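Local coordinates for periplasmic protein-probably involved in high-affinity Fe2+ transport (Escherichia coli F11, PDB 5I0Y), which probably serves in periplasmic iron uptake, binding copper at a site that iron transport requires, at residues D42-G54 and A61-T73. The protein carries 1 engineered substitution. Numbering follows the deposited sequence. Where two conformers were deposited one is given.
Sequences DVHLQADIHAVEG and AGEWIPYLTISYT. Engineered in segment 42-54: Gln46 (natural residue Glu). With CU (copper (II) ion), chain D.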
# COMPACT_ATOMS: atom_id res chain seq x y z
N ASP B 42 -24.59 5.78 -3.80
CA ASP B 42 -25.15 6.32 -2.56
C ASP B 42 -24.08 6.59 -1.52
O ASP B 42 -24.16 7.55 -0.76
CB ASP B 42 -26.18 5.34 -1.99
CG ASP B 42 -27.40 5.19 -2.89
OD1 ASP B 42 -27.95 6.24 -3.33
OD2 ASP B 42 -27.82 4.05 -3.15
N VAL B 43 -23.06 5.73 -1.48
CA VAL B 43 -21.98 5.90 -0.50
C VAL B 43 -20.67 5.46 -1.13
O VAL B 43 -20.67 4.76 -2.14
CB VAL B 43 -22.21 5.08 0.82
CG1 VAL B 43 -23.58 5.37 1.46
CG2 VAL B 43 -22.03 3.58 0.60
N HIS B 44 -19.56 5.90 -0.54
CA HIS B 44 -18.27 5.24 -0.71
C HIS B 44 -18.11 4.36 0.50
O HIS B 44 -18.14 4.85 1.63
CB HIS B 44 -17.16 6.28 -0.76
CG HIS B 44 -15.83 5.75 -1.27
ND1 HIS B 44 -15.67 5.26 -2.52
CD2 HIS B 44 -14.58 5.69 -0.66
CE1 HIS B 44 -14.37 4.90 -2.69
NE2 HIS B 44 -13.72 5.15 -1.55
N LEU B 45 -17.99 3.05 0.26
CA LEU B 45 -17.82 2.07 1.33
C LEU B 45 -16.35 1.71 1.44
O LEU B 45 -15.68 1.51 0.43
CB LEU B 45 -18.67 0.83 1.05
CG LEU B 45 -18.63 -0.32 2.08
CD1 LEU B 45 -19.26 0.08 3.40
CD2 LEU B 45 -19.30 -1.56 1.50
N GLN B 46 -15.87 1.62 2.66
CA GLN B 46 -14.44 1.48 2.89
C GLN B 46 -14.13 0.41 3.93
O GLN B 46 -14.91 0.18 4.86
CB GLN B 46 -13.86 2.79 3.44
CG GLN B 46 -13.78 3.93 2.46
CD GLN B 46 -12.94 5.08 2.98
OE1 GLN B 46 -12.35 5.02 4.08
NE2 GLN B 46 -12.85 6.11 2.20
N ALA B 47 -12.95 -0.18 3.79
CA ALA B 47 -12.33 -0.99 4.82
C ALA B 47 -11.16 -0.23 5.40
O ALA B 47 -10.26 0.19 4.66
CB ALA B 47 -11.87 -2.31 4.24
N ASP B 48 -11.21 0.01 6.71
CA ASP B 48 -10.12 0.65 7.44
C ASP B 48 -9.38 -0.43 8.18
O ASP B 48 -9.94 -1.08 9.07
CB ASP B 48 -10.65 1.67 8.43
CG ASP B 48 -10.93 2.99 7.80
OD1 ASP B 48 -10.52 3.18 6.63
OD2 ASP B 48 -11.55 3.85 8.48
N ILE B 49 -8.13 -0.63 7.80
CA ILE B 49 -7.34 -1.75 8.32
C ILE B 49 -5.92 -1.30 8.68
O ILE B 49 -5.16 -0.85 7.82
CB ILE B 49 -7.31 -2.93 7.33
CG1 ILE B 49 -8.73 -3.42 7.02
CG2 ILE B 49 -6.45 -4.06 7.89
CD1 ILE B 49 -8.83 -4.33 5.82
N HIS B 50 -5.58 -1.46 9.95
CA HIS B 50 -4.26 -1.06 10.47
C HIS B 50 -3.73 -2.06 11.45
O HIS B 50 -4.51 -2.75 12.11
CB HIS B 50 -4.35 0.30 11.13
CG HIS B 50 -4.83 1.36 10.18
ND1 HIS B 50 -6.14 1.53 9.90
CD2 HIS B 50 -4.14 2.28 9.43
CE1 HIS B 50 -6.27 2.52 8.99
NE2 HIS B 50 -5.04 2.96 8.69
N ALA B 51 -2.41 -2.19 11.53
CA ALA B 51 -1.81 -3.08 12.52
C ALA B 51 -2.17 -2.63 13.92
O ALA B 51 -2.34 -1.43 14.17
CB ALA B 51 -0.30 -3.09 12.38
N VAL B 52 -2.27 -3.60 14.82
CA VAL B 52 -2.25 -3.30 16.26
C VAL B 52 -0.91 -3.75 16.84
O VAL B 52 -0.13 -4.43 16.15
CB VAL B 52 -3.46 -3.90 17.02
CG1 VAL B 52 -4.76 -3.22 16.58
CG2 VAL B 52 -3.53 -5.41 16.88
N GLU B 53 -0.63 -3.34 18.07
CA GLU B 53 0.59 -3.75 18.78
C GLU B 53 0.71 -5.28 18.81
O GLU B 53 -0.27 -5.99 19.03
CB GLU B 53 0.59 -3.18 20.21
CG GLU B 53 1.84 -3.48 21.03
CD GLU B 53 3.00 -2.54 20.74
OE1 GLU B 53 2.77 -1.48 20.11
OE2 GLU B 53 4.14 -2.87 21.13
N GLY B 54 1.92 -5.77 18.58
CA GLY B 54 2.20 -7.21 18.53
C GLY B 54 2.12 -7.85 17.16
O GLY B 54 2.23 -9.07 17.04
N ALA B 61 2.19 -0.69 15.29
CA ALA B 61 0.84 -0.30 15.68
C ALA B 61 0.39 0.95 14.93
O ALA B 61 1.13 1.93 14.83
CB ALA B 61 0.75 -0.10 17.19
N GLY B 62 -0.81 0.90 14.38
CA GLY B 62 -1.37 2.05 13.67
C GLY B 62 -1.04 2.13 12.19
O GLY B 62 -1.66 2.91 11.46
N GLU B 63 -0.08 1.33 11.73
CA GLU B 63 0.30 1.39 10.33
C GLU B 63 -0.70 0.72 9.41
O GLU B 63 -1.25 -0.32 9.73
CB GLU B 63 1.70 0.79 10.16
CG GLU B 63 2.78 1.69 10.77
CD GLU B 63 4.14 1.03 10.92
OE1 GLU B 63 4.97 1.61 11.66
OE2 GLU B 63 4.37 -0.04 10.28
N TRP B 64 -0.96 1.35 8.28
CA TRP B 64 -1.83 0.77 7.28
C TRP B 64 -1.31 -0.57 6.81
O TRP B 64 -0.10 -0.80 6.72
CB TRP B 64 -1.93 1.72 6.09
CG TRP B 64 -2.97 1.34 5.10
CD1 TRP B 64 -4.31 1.06 5.36
CD2 TRP B 64 -2.81 1.16 3.67
NE1 TRP B 64 -4.98 0.75 4.22
CE2 TRP B 64 -4.13 0.80 3.15
CE3 TRP B 64 -1.75 1.29 2.78
CZ2 TRP B 64 -4.37 0.59 1.80
CZ3 TRP B 64 -2.01 1.06 1.41
CH2 TRP B 64 -3.27 0.71 0.94
N ILE B 65 -2.22 -1.50 6.53
CA ILE B 65 -1.78 -2.77 5.96
C ILE B 65 -1.99 -2.68 4.45
O ILE B 65 -3.13 -2.65 3.99
CB ILE B 65 -2.57 -3.95 6.54
CG1 ILE B 65 -2.49 -3.99 8.09
CG2 ILE B 65 -2.07 -5.25 5.91
CD1 ILE B 65 -1.10 -4.19 8.68
N PRO B 66 -0.90 -2.62 3.66
CA PRO B 66 -0.98 -2.46 2.21
C PRO B 66 -1.08 -3.79 1.48
O PRO B 66 -0.87 -4.85 2.08
CB PRO B 66 0.35 -1.78 1.88
CG PRO B 66 1.32 -2.45 2.83
CD PRO B 66 0.51 -2.72 4.10
N TYR B 67 -1.43 -3.73 0.20
CA TYR B 67 -1.43 -4.91 -0.71
C TYR B 67 -2.46 -5.97 -0.36
O TYR B 67 -2.34 -7.12 -0.79
CB TYR B 67 -0.02 -5.53 -0.85
CG TYR B 67 0.92 -4.56 -1.50
CD1 TYR B 67 1.00 -4.47 -2.90
CD2 TYR B 67 1.71 -3.72 -0.74
CE1 TYR B 67 1.87 -3.56 -3.50
CE2 TYR B 67 2.57 -2.81 -1.33
CZ TYR B 67 2.64 -2.74 -2.69
OH TYR B 67 3.52 -1.82 -3.23
N LEU B 68 -3.52 -5.59 0.37
CA LEU B 68 -4.59 -6.55 0.63
C LEU B 68 -5.50 -6.69 -0.59
O LEU B 68 -5.58 -5.79 -1.43
CB LEU B 68 -5.42 -6.12 1.84
CG LEU B 68 -4.64 -6.10 3.16
CD1 LEU B 68 -5.52 -5.58 4.29
CD2 LEU B 68 -4.07 -7.46 3.53
N THR B 69 -6.22 -7.81 -0.67
CA THR B 69 -7.26 -8.02 -1.67
C THR B 69 -8.54 -8.23 -0.88
O THR B 69 -8.64 -9.12 -0.04
CB THR B 69 -6.93 -9.24 -2.51
OG1 THR B 69 -5.65 -9.01 -3.13
CG2 THR B 69 -7.99 -9.46 -3.60
N ILE B 70 -9.53 -7.40 -1.17
CA ILE B 70 -10.74 -7.37 -0.37
C ILE B 70 -11.96 -7.28 -1.25
O ILE B 70 -12.06 -6.37 -2.10
CB ILE B 70 -10.76 -6.21 0.64
CG1 ILE B 70 -9.47 -6.20 1.45
CG2 ILE B 70 -11.98 -6.31 1.56
CD1 ILE B 70 -9.34 -5.01 2.37
N SER B 71 -12.88 -8.22 -1.04
CA SER B 71 -14.21 -8.14 -1.64
C SER B 71 -15.24 -8.06 -0.52
O SER B 71 -14.92 -8.26 0.64
CB SER B 71 -14.49 -9.31 -2.59
OG SER B 71 -14.53 -10.53 -1.89
N TYR B 72 -16.47 -7.71 -0.88
CA TYR B 72 -17.52 -7.58 0.12
C TYR B 72 -18.80 -8.28 -0.32
O TYR B 72 -19.05 -8.46 -1.50
CB TYR B 72 -17.81 -6.08 0.42
CG TYR B 72 -18.48 -5.35 -0.73
CD1 TYR B 72 -19.86 -5.41 -0.90
CD2 TYR B 72 -17.72 -4.65 -1.67
CE1 TYR B 72 -20.49 -4.76 -1.95
CE2 TYR B 72 -18.35 -4.00 -2.73
CZ TYR B 72 -19.73 -4.08 -2.87
OH TYR B 72 -20.39 -3.47 -3.90
N THR B 73 -19.60 -8.65 0.68
CA THR B 73 -20.96 -9.14 0.45
C THR B 73 -21.85 -8.32 1.36
O THR B 73 -21.70 -8.36 2.57
CB THR B 73 -21.10 -10.63 0.79
OG1 THR B 73 -20.16 -11.38 0.00
CG2 THR B 73 -22.52 -11.12 0.48
CU CU D . -11.67 5.31 -1.64
O HOH W 1 -7.64 0.56 5.20
O HOH W 2 4.23 -1.30 17.29
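Ile49 drives its CD1 methyl against the CD1 of Ile70, 3.6 Å away and tip to tip, while Leu68 brings its own CD1 to 3.9 Å from the same Ile49 CD1. With CG1 beside the backbone N (chi1 -59°), Ile49 turns its long branch to these two and leaves CG2 to meet Ile65 CG1, the two side chains crossing at about a right angle; a forked side chain thus serves three buried partners. Ala47, only a methyl, fits over the end of Ile70. Farther along, Leu45 CD2 lies over one face of the Tyr72 ring, whose hydroxyl is hydrogen-bonded to Gln83.

Strands 43-51 and 69-73 belong to opposite layers of the beta sandwich: their axes come no nearer than 9.4 Å, and side chains fill the gap. Near Ala51 the loop 61-65, which precedes strand 69-73, comes alongside strand 43-51, with one beta bridge between His50 and Trp64. Ala51 N donates to Glu63 O at 2.8 Å, in the carbonyl plane; Gly62 N reaches Ala51 O from above its plane, and Ile65 N makes a longer bond to Ile49 O. Gly62 has a positive phi (89°), where a side chain would jam against the preceding carbonyl.

At this bridge the His50 ring lies obliquely to the indole, planes at 55°, its NE2 3.9 Å from Trp64 CD1. One water, in the indole plane, accepts from Trp64 NE1 and Ile49 N and donates to Ala47 O. His44 NE2 binds copper with Met90 and His97 of the same chain and His127 of the second subunit; the engineered Gln46 sets NE2 at the His44 ring edge.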